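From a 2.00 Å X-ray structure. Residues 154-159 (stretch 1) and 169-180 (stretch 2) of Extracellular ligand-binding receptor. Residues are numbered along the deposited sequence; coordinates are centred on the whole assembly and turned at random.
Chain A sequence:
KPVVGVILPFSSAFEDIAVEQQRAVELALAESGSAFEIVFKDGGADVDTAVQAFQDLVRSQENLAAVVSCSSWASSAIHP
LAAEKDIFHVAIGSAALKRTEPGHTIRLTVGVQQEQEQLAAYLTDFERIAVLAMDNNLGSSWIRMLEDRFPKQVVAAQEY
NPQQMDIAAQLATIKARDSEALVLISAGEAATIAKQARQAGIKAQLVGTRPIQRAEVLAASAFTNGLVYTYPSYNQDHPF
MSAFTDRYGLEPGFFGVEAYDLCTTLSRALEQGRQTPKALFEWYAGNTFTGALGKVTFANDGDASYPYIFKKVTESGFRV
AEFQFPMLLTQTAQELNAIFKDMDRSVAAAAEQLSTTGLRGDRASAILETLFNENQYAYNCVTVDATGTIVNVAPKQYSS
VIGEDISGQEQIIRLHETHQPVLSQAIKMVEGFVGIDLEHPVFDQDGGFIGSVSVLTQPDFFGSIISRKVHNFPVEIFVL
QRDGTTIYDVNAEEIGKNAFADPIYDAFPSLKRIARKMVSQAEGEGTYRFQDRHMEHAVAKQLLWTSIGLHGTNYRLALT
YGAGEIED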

# COMPACT_ATOMS: atom_id res chain seq x y z
N VAL A 154 -9.74 17.83 -2.89
CA VAL A 154 -11.05 17.29 -3.22
C VAL A 154 -12.06 18.44 -3.37
O VAL A 154 -12.43 19.08 -2.38
CB VAL A 154 -11.53 16.27 -2.15
CG1 VAL A 154 -13.01 15.94 -2.33
CG2 VAL A 154 -10.69 14.96 -2.20
N VAL A 155 -12.49 18.68 -4.60
CA VAL A 155 -13.30 19.86 -4.94
C VAL A 155 -14.79 19.52 -5.16
O VAL A 155 -15.61 20.41 -5.40
CB VAL A 155 -12.74 20.56 -6.21
CG1 VAL A 155 -11.28 20.90 -6.01
CG2 VAL A 155 -12.93 19.72 -7.49
N ALA A 156 -15.14 18.24 -5.06
CA ALA A 156 -16.49 17.78 -5.33
C ALA A 156 -16.64 16.30 -4.94
O ALA A 156 -15.76 15.50 -5.24
CB ALA A 156 -16.85 17.98 -6.79
N ALA A 157 -17.76 15.97 -4.30
CA ALA A 157 -18.03 14.60 -3.85
C ALA A 157 -19.50 14.28 -4.12
O ALA A 157 -20.37 14.58 -3.30
CB ALA A 157 -17.72 14.45 -2.37
N GLN A 158 -19.76 13.66 -5.27
CA GLN A 158 -21.11 13.40 -5.75
C GLN A 158 -21.43 11.91 -5.69
O GLN A 158 -20.57 11.07 -5.92
CB GLN A 158 -21.26 13.90 -7.19
CG GLN A 158 -21.16 15.42 -7.36
CD GLN A 158 -22.30 16.16 -6.66
OE1 GLN A 158 -23.44 16.14 -7.12
NE2 GLN A 158 -22.00 16.77 -5.51
N GLU A 159 -22.68 11.58 -5.36
CA GLU A 159 -23.15 10.20 -5.32
C GLU A 159 -24.12 9.91 -6.46
O GLU A 159 -24.66 10.84 -7.08
CB GLU A 159 -23.81 9.92 -3.98
CG GLU A 159 -22.84 10.02 -2.79
CD GLU A 159 -23.52 9.88 -1.44
OE1 GLU A 159 -24.77 9.99 -1.37
OE2 GLU A 159 -22.79 9.69 -0.43
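Stretch 2, residues 169-180: AQLATIKARDSE

Helix 169-175 packs antiparallel against strand 154-159, the two axes passing 8.7 Å apart at their closest with an angle of 175° between their N-to-C directions. The register therefore runs backwards: the CA of Gln158 lies 5.8 Å from the CA of Gln170, the CA of Ala156 6.3 Å from the CA of Ile174, and the CA of Val155 6.5 Å from the CA of Arg177. The helix is entered from earlier in the chain and holds its regular i to i+4 bonds, among them Thr173 N to Ala169 O (2.9 Å) and Ile174 N to Gln170 O (3.0 Å). It gives way to a type I turn from Lys175 to Asp178, closed by Asp178 N to Lys175 O (2.9 Å); Asp178 then takes up left-handed phi/psi values of 48/55°.

A hydrogen bond between the stretches joins Gln170 NE2 to Glu159 O at 3.0 Å and is nearly straight (164°). Gln170 has chi1 m, and chi2 at 88° bends the chain so that its amide reaches the strand backbone; the side chain of Glu159 itself, with CA-to-CB pointing away, takes no part in this bond. Gln158 is folded rather than extended, with chi1 and chi2 both m. The bend brings its amide oxygen against Gln170 and Thr173: Gln158 OE1 comes 3.5 Å from Gln170 CA and 3.8 Å from Thr173 OG1, while Gln158 CG rests 4.0 Å from Ile174 CG1. Thr173, also m, turns its hydroxyl back along the helix to donate to Ala169 O (Thr173 OG1 to Ala169 O, 3.1 Å), a carbonyl that also accepts from the Thr173 backbone N.

Ile174 leaves the helix sideways, but its end comes nearer the strand; with chi1 m and chi2 t, Ile174 CG1 lies 4.4 Å from Ala156 CB. The small side chain of Ala156 points toward the helix and also meets Arg177 CG, 4.2 Å from Ala156 CB. Ala157, next along the strand, points away and makes no contact.

Beyond the helix, Arg177 lies against Val155. The chi1 of Arg177 is m and its chi2, at -96°, falls between wells, a bend that brings Arg177 CD to 3.4 Å from Val155 O; that oxygen sits at the edge of the guanidinium, near its plane. Val155, with chi1 m, sets Val155 CG2 3.6 Å from Arg177 CB and 4.4 Å from Ser179 CB, so one methyl meets the residues before and after Asp178, whose own CA-to-CB bond points away. Together the two stretches bury 386 Å².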

# COMPACT_ATOMS: atom_id res chain seq x y z
N ALA A 169 -26.88 15.88 -13.44
CA ALA A 169 -26.67 16.89 -12.41
C ALA A 169 -25.30 16.81 -11.77
O ALA A 169 -24.59 17.82 -11.68
CB ALA A 169 -27.73 16.75 -11.33
N GLN A 170 -24.95 15.62 -11.29
CA GLN A 170 -23.70 15.42 -10.57
C GLN A 170 -22.55 15.79 -11.47
O GLN A 170 -21.58 16.39 -11.01
CB GLN A 170 -23.55 13.96 -10.12
CG GLN A 170 -24.63 13.49 -9.18
CD GLN A 170 -25.83 12.92 -9.92
OE1 GLN A 170 -26.29 13.48 -10.94
NE2 GLN A 170 -26.35 11.82 -9.42
N LEU A 171 -22.66 15.42 -12.75
CA LEU A 171 -21.64 15.71 -13.74
C LEU A 171 -21.60 17.22 -14.04
O LEU A 171 -20.55 17.75 -14.42
CB LEU A 171 -21.91 14.91 -15.03
CG LEU A 171 -21.56 13.41 -15.14
CD1 LEU A 171 -22.11 12.88 -16.45
CD2 LEU A 171 -20.06 13.14 -15.04
N ALA A 172 -22.72 17.92 -13.85
CA ALA A 172 -22.76 19.38 -14.06
C ALA A 172 -22.02 20.06 -12.92
O ALA A 172 -21.10 20.85 -13.16
CB ALA A 172 -24.20 19.90 -14.17
N THR A 173 -22.41 19.73 -11.69
CA THR A 173 -21.67 20.13 -10.51
C THR A 173 -20.18 19.92 -10.70
O THR A 173 -19.37 20.77 -10.34
CB THR A 173 -22.10 19.34 -9.27
OG1 THR A 173 -23.52 19.35 -9.16
CG2 THR A 173 -21.47 19.89 -8.01
N ILE A 174 -19.83 18.77 -11.26
CA ILE A 174 -18.44 18.36 -11.32
C ILE A 174 -17.65 19.16 -12.35
O ILE A 174 -16.51 19.58 -12.09
CB ILE A 174 -18.33 16.86 -11.65
CG1 ILE A 174 -18.57 16.03 -10.38
CG2 ILE A 174 -16.95 16.53 -12.26
CD1 ILE A 174 -18.87 14.56 -10.66
N LYS A 175 -18.22 19.31 -13.54
CA LYS A 175 -17.56 20.07 -14.59
C LYS A 175 -17.28 21.48 -14.10
O LYS A 175 -16.23 22.04 -14.36
CB LYS A 175 -18.40 20.10 -15.86
CG LYS A 175 -17.88 21.07 -16.90
CD LYS A 175 -18.54 20.85 -18.25
CE LYS A 175 -18.67 22.13 -19.03
NZ LYS A 175 -19.41 21.93 -20.31
N ALA A 176 -18.22 22.01 -13.33
CA ALA A 176 -18.13 23.38 -12.84
C ALA A 176 -17.05 23.55 -11.77
O ALA A 176 -16.89 24.64 -11.23
CB ALA A 176 -19.48 23.84 -12.29
N ARG A 177 -16.31 22.48 -11.47
CA ARG A 177 -15.20 22.63 -10.53
C ARG A 177 -13.88 22.36 -11.21
O ARG A 177 -12.84 22.32 -10.55
CB ARG A 177 -15.36 21.72 -9.33
CG ARG A 177 -16.74 21.75 -8.71
CD ARG A 177 -16.82 22.70 -7.54
NE ARG A 177 -18.06 22.44 -6.81
CZ ARG A 177 -19.15 23.22 -6.83
NH1 ARG A 177 -19.17 24.35 -7.53
NH2 ARG A 177 -20.22 22.86 -6.13
N ASP A 178 -13.93 22.16 -12.53
CA ASP A 178 -12.72 22.05 -13.36
C ASP A 178 -11.71 21.09 -12.75
O ASP A 178 -10.56 21.46 -12.48
CB ASP A 178 -12.09 23.44 -13.54
CG ASP A 178 -13.13 24.48 -13.93
OD1 ASP A 178 -13.55 24.47 -15.10
OD2 ASP A 178 -13.54 25.28 -13.05
N SER A 179 -12.16 19.87 -12.50
CA SER A 179 -11.33 18.91 -11.79
C SER A 179 -10.21 18.44 -12.71
O SER A 179 -10.33 18.46 -13.93
CB SER A 179 -12.16 17.73 -11.29
OG SER A 179 -12.70 16.98 -12.37
N GLU A 180 -9.12 18.04 -12.08
CA GLU A 180 -7.95 17.50 -12.75
C GLU A 180 -8.06 15.97 -12.86
O GLU A 180 -7.65 15.36 -13.85
CB GLU A 180 -6.71 17.90 -11.96
CG GLU A 180 -5.59 18.51 -12.75
CD GLU A 180 -4.55 19.13 -11.84
OE1 GLU A 180 -3.51 18.48 -11.60
OE2 GLU A 180 -4.80 20.26 -11.36